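Local coordinates for TENA/THI-4 protein (Shewanella denitrificans OS217, PDB 3DDE) that is of unknown function but has a heme oxygenase-like fold and may have oxidoreductase activity, at residues Thr23-Pro26 with Phe27-Glu30; Ala42-Met45 with Thr46-His50; Lys53-Ala56 with Lys57-Ala60. One frame throughout, in Å; residues are numbered along the deposited sequence.

Contact 1 of 3, residues Thr23-Pro26 with Phe27-Glu30; sequences TNSP and FIHE
Ser-25 and His-29 meet where helix 7-24 gives way to helix 26-32, and Ser-25 serves both sides of the break. Its backbone leaves helical values, and it takes the N-cap position of the next helix. OG is turned opposite its own backbone N (chi1 -180°), which brings it to the backbone N atoms at the start of the new helix, where Ile-28 N donates a weak but fairly straight capping bond to it at 3.3 Å. The same serine packs its CB against CG1 of Ile-28 at 3.5 Å, a close fit. His-29 reaches back over the break. With CG on the side of its own backbone N and opposite its carbonyl carbon (chi1 -46°), the imidazole lays one face over Ser-25 O, which stands 3.0 Å above the ring plane near the rim. That oxygen is also the acceptor for His-29 N at 3.1 Å. At the ring edge, NE2 of His-29 gives a weak, bent bond to Thr-23 O (2.8 Å, 121°), and a second weak bond to Leu-22 O, so the imidazole bridges the last turn of helix 7-24 and the first of helix 26-32. Glu-30 N bonds to Pro-26 O at 2.9 Å, continuing the new helix. Outward, Phe-27 packs on Leu-214 and Val-217, and Pro-26 on Trp-218, all of helix 193-223, while Phe-27 and Glu-30 also touch Leu-40 of helix 38-52.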
loop_
_atom_site.group_PDB
_atom_site.type_symbol
_atom_site.label_atom_id
_atom_site.label_comp_id
_atom_site.label_asym_id
_atom_site.label_seq_id
_atom_site.Cartn_x
_atom_site.Cartn_y
_atom_site.Cartn_z
ATOM N N THR A 23 28.721 17.529 -18.722
ATOM C CA THR A 23 29.947 17.252 -19.467
ATOM C C THR A 23 29.854 15.945 -20.259
ATOM O O THR A 23 30.488 15.801 -21.291
ATOM C CB THR A 23 31.189 17.130 -18.519
ATOM O OG1 THR A 23 31.407 18.362 -17.822
ATOM C CG2 THR A 23 32.453 16.786 -19.297
ATOM N N ASN A 24 29.072 14.989 -19.775
ATOM C CA ASN A 24 29.004 13.669 -20.402
ATOM C C ASN A 24 27.756 13.326 -21.223
ATOM O O ASN A 24 27.805 12.400 -22.028
ATOM C CB ASN A 24 29.230 12.600 -19.322
ATOM C CG ASN A 24 30.687 12.546 -18.858
ATOM O OD1 ASN A 24 31.608 12.500 -19.677
ATOM N ND2 ASN A 24 30.898 12.533 -17.546
ATOM N N SER A 25 26.659 14.061 -21.046
ATOM C CA SER A 25 25.425 13.779 -21.792
ATOM C C SER A 25 25.475 14.220 -23.254
ATOM O O SER A 25 25.621 15.415 -23.533
ATOM C CB SER A 25 24.228 14.466 -21.134
ATOM O OG SER A 25 23.040 14.190 -21.857
ATOM N N PRO A 26 25.344 13.271 -24.204
ATOM C CA PRO A 26 25.334 13.687 -25.601
ATOM C C PRO A 26 24.113 14.544 -25.912
ATOM O O PRO A 26 24.156 15.382 -26.820
ATOM C CB PRO A 26 25.245 12.361 -26.364
ATOM C CG PRO A 26 25.672 11.342 -25.432
ATOM C CD PRO A 26 25.226 11.813 -24.098
ATOM N N PHE A 27 23.020 14.286 -25.193
ATOM C CA PHE A 27 21.781 15.049 -25.314
ATOM C C PHE A 27 22.069 16.524 -25.027
ATOM O O PHE A 27 21.721 17.399 -25.823
ATOM C CB PHE A 27 20.718 14.497 -24.343
ATOM C CG PHE A 27 19.456 15.322 -24.272
ATOM C CD1 PHE A 27 18.393 15.073 -25.127
ATOM C CD2 PHE A 27 19.334 16.346 -23.340
ATOM C CE1 PHE A 27 17.232 15.849 -25.066
ATOM C CE2 PHE A 27 18.188 17.116 -23.269
ATOM C CZ PHE A 27 17.131 16.871 -24.139
ATOM N N ILE A 28 22.735 16.787 -23.905
ATOM C CA ILE A 28 23.068 18.153 -23.497
ATOM C C ILE A 28 24.013 18.830 -24.492
ATOM O O ILE A 28 23.845 20.014 -24.776
ATOM C CB ILE A 28 23.704 18.205 -22.078
ATOM C CG1 ILE A 28 22.775 17.614 -21.006
ATOM C CG2 ILE A 28 24.068 19.634 -21.704
ATOM C CD1 ILE A 28 21.523 18.407 -20.727
ATOM N N HIS A 29 24.996 18.103 -25.035
ATOM C CA HIS A 29 25.917 18.726 -25.996
ATOM C C HIS A 29 25.170 19.049 -27.283
ATOM O O HIS A 29 25.366 20.109 -27.854
ATOM C CB HIS A 29 27.156 17.887 -26.337
ATOM C CG HIS A 29 27.839 17.289 -25.150
ATOM N ND1 HIS A 29 28.733 16.246 -25.264
ATOM C CD2 HIS A 29 27.694 17.521 -23.822
ATOM C CE1 HIS A 29 29.148 15.895 -24.058
ATOM N NE2 HIS A 29 28.522 16.645 -23.165
ATOM N N GLU A 30 24.323 18.128 -27.736
ATOM C CA GLU A 30 23.529 18.335 -28.950
ATOM C C GLU A 30 22.748 19.651 -28.838
ATOM O O GLU A 30 22.694 20.440 -29.790
ATOM C CB GLU A 30 22.572 17.151 -29.145
ATOM C CG GLU A 30 21.603 17.237 -30.321
ATOM C CD GLU A 30 22.241 17.000 -31.677
ATOM O OE1 GLU A 30 23.479 16.850 -31.765
ATOM O OE2 GLU A 30 21.481 16.957 -32.666
#

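Contact 2 of 3, residues Ala42-Met45 with Thr46-His50; sequences AIYM and TETYH
Thr-46 returns its hydroxyl to Ala-42 O, and Thr-48 to Tyr-44 O, each four residues back within helix 38-52 of the all-helical, heme oxygenase-like fold. Ala-42 O therefore accepts twice from one residue: Thr-46 N approaches nearly in line with the carbonyl, and Thr-46 OG1 donates at 2.8 Å from above the carbonyl plane, 44° out of it. Tyr-44 O is gripped in the same manner, except that Thr-48 OG1 and Thr-48 N come to it from opposite faces of its plane. Both hydroxyls sit opposite their own carbonyl carbon (chi1 -61° for Thr-46 and -62° for Thr-48), the rotation that turns OG1 back toward the preceding turn and supplies each buried or partly buried hydroxyl with an acceptor. The helix continues with Tyr-49 N bonded to Met-45 O at 2.9 Å, whereas the bond from Glu-47 N to Ile-43 O is weak.

Further out, the selenomethionine at Met-45, its chain bent twice, packs on Phe-167 and Phe-168 of helix 166-189 and on Ala-91 and Ile-95 of helix 88-97. The carboxylate of Glu-47 finds its partners outside the segments, OE1 being hydrogen-bonded to Thr-114 OG1 and Leu-111 N. Val-217 of helix 193-223 touches both Ile-43 and Tyr-44, and Phe-168 also lies against Tyr-44. That tyrosine's ring offers one face to the same hydroxyl: Thr-48 OG1 stands 3.4 Å above its plane, displaced toward the rim and nearest to Tyr-44 CZ.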
loop_
_atom_site.group_PDB
_atom_site.type_symbol
_atom_site.label_atom_id
_atom_site.label_comp_id
_atom_site.label_asym_id
_atom_site.label_seq_id
_atom_site.Cartn_x
_atom_site.Cartn_y
_atom_site.Cartn_z
ATOM N N ALA A 42 10.300 17.229 -27.820
ATOM C CA ALA A 42 9.087 16.458 -27.528
ATOM C C ALA A 42 9.399 15.146 -26.796
ATOM O O ALA A 42 8.773 14.839 -25.784
ATOM C CB ALA A 42 8.340 16.165 -28.810
ATOM N N ILE A 43 10.343 14.372 -27.324
ATOM C CA ILE A 43 10.750 13.094 -26.713
ATOM C C ILE A 43 11.096 13.308 -25.242
ATOM O O ILE A 43 10.573 12.614 -24.363
ATOM C CB ILE A 43 11.965 12.477 -27.436
ATOM C CG1 ILE A 43 11.547 11.951 -28.818
ATOM C CG2 ILE A 43 12.583 11.349 -26.594
ATOM C CD1 ILE A 43 12.707 11.560 -29.730
ATOM N N TYR A 44 11.938 14.302 -24.994
ATOM C CA TYR A 44 12.299 14.683 -23.649
ATOM C C TYR A 44 11.141 15.219 -22.777
ATOM O O TYR A 44 11.065 14.877 -21.599
ATOM C CB TYR A 44 13.434 15.698 -23.665
ATOM C CG TYR A 44 13.631 16.345 -22.316
ATOM C CD1 TYR A 44 14.383 15.729 -21.309
ATOM C CD2 TYR A 44 13.029 17.567 -22.040
ATOM C CE1 TYR A 44 14.528 16.337 -20.068
ATOM C CE2 TYR A 44 13.160 18.173 -20.826
ATOM C CZ TYR A 44 13.910 17.577 -19.854
ATOM O OH TYR A 44 13.997 18.262 -18.673
HETATM N N MSE A 45 10.271 16.073 -23.321
HETATM C CA MSE A 45 9.145 16.633 -22.544
HETATM C C MSE A 45 8.113 15.547 -22.228
HETATM O O MSE A 45 7.415 15.610 -21.200
HETATM C CB MSE A 45 8.481 17.820 -23.270
HETATM C CG MSE A 45 9.304 19.122 -23.366
HETATM SE SE MSE A 45 9.938 19.883 -21.566
HETATM C CE MSE A 45 8.179 19.927 -20.640
ATOM N N THR A 46 8.027 14.544 -23.101
ATOM C CA THR A 46 7.134 13.408 -22.877
ATOM C C THR A 46 7.564 12.634 -21.641
ATOM O O THR A 46 6.719 12.271 -20.829
ATOM C CB THR A 46 7.085 12.487 -24.104
ATOM O OG1 THR A 46 6.594 13.236 -25.218
ATOM C CG2 THR A 46 6.186 11.292 -23.869
ATOM N N GLU A 47 8.868 12.380 -21.475
ATOM C CA GLU A 47 9.337 11.655 -20.288
ATOM C C GLU A 47 9.198 12.495 -19.025
ATOM O O GLU A 47 8.955 11.962 -17.933
ATOM C CB GLU A 47 10.781 11.162 -20.426
ATOM C CG GLU A 47 10.967 10.163 -21.545
ATOM C CD GLU A 47 9.912 9.085 -21.522
ATOM O OE1 GLU A 47 9.890 8.305 -20.544
ATOM O OE2 GLU A 47 9.100 9.031 -22.482
ATOM N N THR A 48 9.369 13.801 -19.165
ATOM C CA THR A 48 9.191 14.705 -18.038
ATOM C C THR A 48 7.747 14.627 -17.577
ATOM O O THR A 48 7.475 14.593 -16.375
ATOM C CB THR A 48 9.581 16.140 -18.395
ATOM O OG1 THR A 48 10.972 16.151 -18.748
ATOM C CG2 THR A 48 9.364 17.083 -17.218
ATOM N N TYR A 49 6.841 14.569 -18.551
ATOM C CA TYR A 49 5.412 14.447 -18.294
ATOM C C TYR A 49 5.116 13.188 -17.506
ATOM O O TYR A 49 4.353 13.239 -16.537
ATOM C CB TYR A 49 4.607 14.448 -19.605
ATOM C CG TYR A 49 3.236 13.829 -19.452
ATOM C CD1 TYR A 49 2.138 14.581 -19.033
ATOM C CD2 TYR A 49 3.045 12.477 -19.722
ATOM C CE1 TYR A 49 0.889 13.984 -18.882
ATOM C CE2 TYR A 49 1.811 11.873 -19.575
ATOM C CZ TYR A 49 0.743 12.618 -19.155
ATOM O OH TYR A 49 -0.468 11.965 -19.016
ATOM N N HIS A 50 5.720 12.071 -17.932
ATOM C CA HIS A 50 5.524 10.774 -17.281
ATOM C C HIS A 50 5.903 10.732 -15.813
ATOM O O HIS A 50 5.132 10.250 -15.013
ATOM C CB HIS A 50 6.251 9.657 -18.032
ATOM C CG HIS A 50 5.603 9.289 -19.323
ATOM N ND1 HIS A 50 4.258 9.012 -19.420
ATOM C CD2 HIS A 50 6.119 9.086 -20.557
ATOM C CE1 HIS A 50 3.969 8.677 -20.663
ATOM N NE2 HIS A 50 5.078 8.725 -21.378
#

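Contact 3 of 3, residues Lys53-Ala56 with Lys57-Ala60; sequences KHNA and KNQA
The carboxamides of Asn-55 and Asn-58 lie side by side and point the same way, their planes 51° apart, in the first turn of helix 55-65 of this heme oxygenase-like helical fold. Asn-58 ND2 comes within 3.6 Å of Asn-55 OD1; the other atom of each amide is bonded outside, Asn-55 ND2 to Tyr-136 OH and Asn-58 OD1 to Arg-133 NH2. The imidazole of His-54 is the third flat group; its ring meets that of Tyr-122 with planes about 75° apart, and ND1 is bonded to the Tyr-122 hydroxyl. A bound di(hydroxyethyl)ether, probably from the crystallisation liquor, lies about 4 Å from the His-54 side chain.

Asn-58 holds its CG between the backbone N and the carbonyl carbon (chi1 62°), folding the amide back over the preceding turn. There CG lies 3.4 Å from His-54 O, an oxygen already used by the straight bond from Asn-58 N at 3.0 Å. Asn-58 OD1 stands 3.1 Å from Asn-55 O, two acceptors facing each other, an approach that the bond from Arg-133 NH2 probably offsets. Replacing Asn-58 by alanine removes the amide and would probably leave Arg-133 NH2 without this acceptor and open a gap beside the Asn-55 amide.

Lys-57, extended beyond CG, touches Tyr-122, its CB 3.5 Å from His-54 O. Lys-57 also meets Gly-63 of the second subunit, and Ala-56 and Ala-60 pack on Phe-78 of that subunit, bringing this turn to a subunit interface. One turn along, Ala-60 N donates to Ala-56 O at 3.0 Å.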
loop_
_atom_site.group_PDB
_atom_site.type_symbol
_atom_site.label_atom_id
_atom_site.label_comp_id
_atom_site.label_asym_id
_atom_site.label_seq_id
_atom_site.Cartn_x
_atom_site.Cartn_y
_atom_site.Cartn_z
ATOM N N LYS A 53 3.959 13.468 -13.450
ATOM C CA LYS A 53 2.599 12.993 -13.224
ATOM C C LYS A 53 2.425 12.305 -11.856
ATOM O O LYS A 53 1.330 12.300 -11.276
ATOM C CB LYS A 53 2.333 12.001 -14.359
ATOM C CG LYS A 53 0.995 11.330 -14.454
ATOM C CD LYS A 53 0.874 10.561 -15.810
ATOM C CE LYS A 53 2.002 9.518 -16.060
ATOM N NZ LYS A 53 1.992 8.964 -17.488
ATOM N N HIS A 54 3.519 11.745 -11.335
ATOM C CA HIS A 54 3.489 11.012 -10.077
ATOM C C HIS A 54 4.019 11.760 -8.849
ATOM O O HIS A 54 3.909 11.253 -7.736
ATOM C CB HIS A 54 4.269 9.692 -10.241
ATOM C CG HIS A 54 3.643 8.738 -11.210
ATOM N ND1 HIS A 54 2.573 7.934 -10.874
ATOM C CD2 HIS A 54 3.921 8.471 -12.508
ATOM C CE1 HIS A 54 2.224 7.207 -11.919
ATOM N NE2 HIS A 54 3.021 7.518 -12.927
ATOM N N ASN A 55 4.560 12.960 -9.032
ATOM C CA ASN A 55 5.208 13.658 -7.919
ATOM C C ASN A 55 4.317 14.123 -6.771
ATOM O O ASN A 55 4.713 13.984 -5.598
ATOM C CB ASN A 55 6.153 14.746 -8.442
ATOM C CG ASN A 55 7.442 14.160 -8.999
ATOM O OD1 ASN A 55 7.707 12.935 -8.894
ATOM N ND2 ASN A 55 8.255 15.005 -9.567
ATOM N N ALA A 56 3.133 14.642 -7.099
ATOM C CA ALA A 56 2.169 15.038 -6.092
ATOM C C ALA A 56 1.784 13.814 -5.264
ATOM O O ALA A 56 1.679 13.884 -4.052
ATOM C CB ALA A 56 0.915 15.669 -6.739
ATOM N N LYS A 57 1.585 12.696 -5.951
ATOM C CA LYS A 57 1.172 11.440 -5.334
ATOM C C LYS A 57 2.225 10.860 -4.404
ATOM O O LYS A 57 1.902 10.540 -3.269
ATOM C CB LYS A 57 0.826 10.431 -6.404
ATOM C CG LYS A 57 -0.365 10.827 -7.227
ATOM C CD LYS A 57 -0.701 9.735 -8.213
ATOM C CE LYS A 57 -1.928 10.101 -8.974
ATOM N NZ LYS A 57 -2.493 8.925 -9.666
ATOM N N ASN A 58 3.474 10.745 -4.858
ATOM C CA ASN A 58 4.497 10.216 -3.982
ATOM C C ASN A 58 4.867 11.176 -2.820
ATOM O O ASN A 58 5.271 10.716 -1.745
ATOM C CB ASN A 58 5.702 9.598 -4.751
ATOM C CG ASN A 58 6.466 10.587 -5.636
ATOM O OD1 ASN A 58 6.834 11.708 -5.233
ATOM N ND2 ASN A 58 6.775 10.130 -6.829
ATOM N N GLN A 59 4.678 12.489 -3.017
ATOM C CA GLN A 59 4.867 13.456 -1.941
ATOM C C GLN A 59 3.785 13.257 -0.863
ATOM O O GLN A 59 4.084 13.240 0.335
ATOM C CB GLN A 59 4.821 14.891 -2.481
ATOM C CG GLN A 59 4.941 15.990 -1.436
ATOM C CD GLN A 59 6.202 15.872 -0.589
ATOM O OE1 GLN A 59 7.230 16.483 -0.901
ATOM N NE2 GLN A 59 6.148 15.042 0.456
ATOM N N ALA A 60 2.535 13.108 -1.285
ATOM C CA ALA A 60 1.445 12.870 -0.343
ATOM C C ALA A 60 1.661 11.543 0.408
ATOM O O ALA A 60 1.304 11.416 1.573
ATOM C CB ALA A 60 0.063 12.888 -1.060
#

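From the N terminus the three contacts run in series, each within a single continuous stretch, so none encloses a long loop and none nests in or crosses another. Contact 1 spans the break between helix 7-24 and helix 26-32, contact 2 lies inside helix 38-52, and contact 3 starts helix 55-65. Contacts 1 and 2, with centres 17 Å apart, touch through Phe-27 CZ and Tyr-44 CB at 3.9 Å, and both lean on helix 193-223. Contacts 2 and 3 are joined by His-50 ND1, which is bonded to Lys-53 NZ. Contacts 1 and 3 lie on opposite sides of the chain's centre, about 17 Å apart at their nearest atoms.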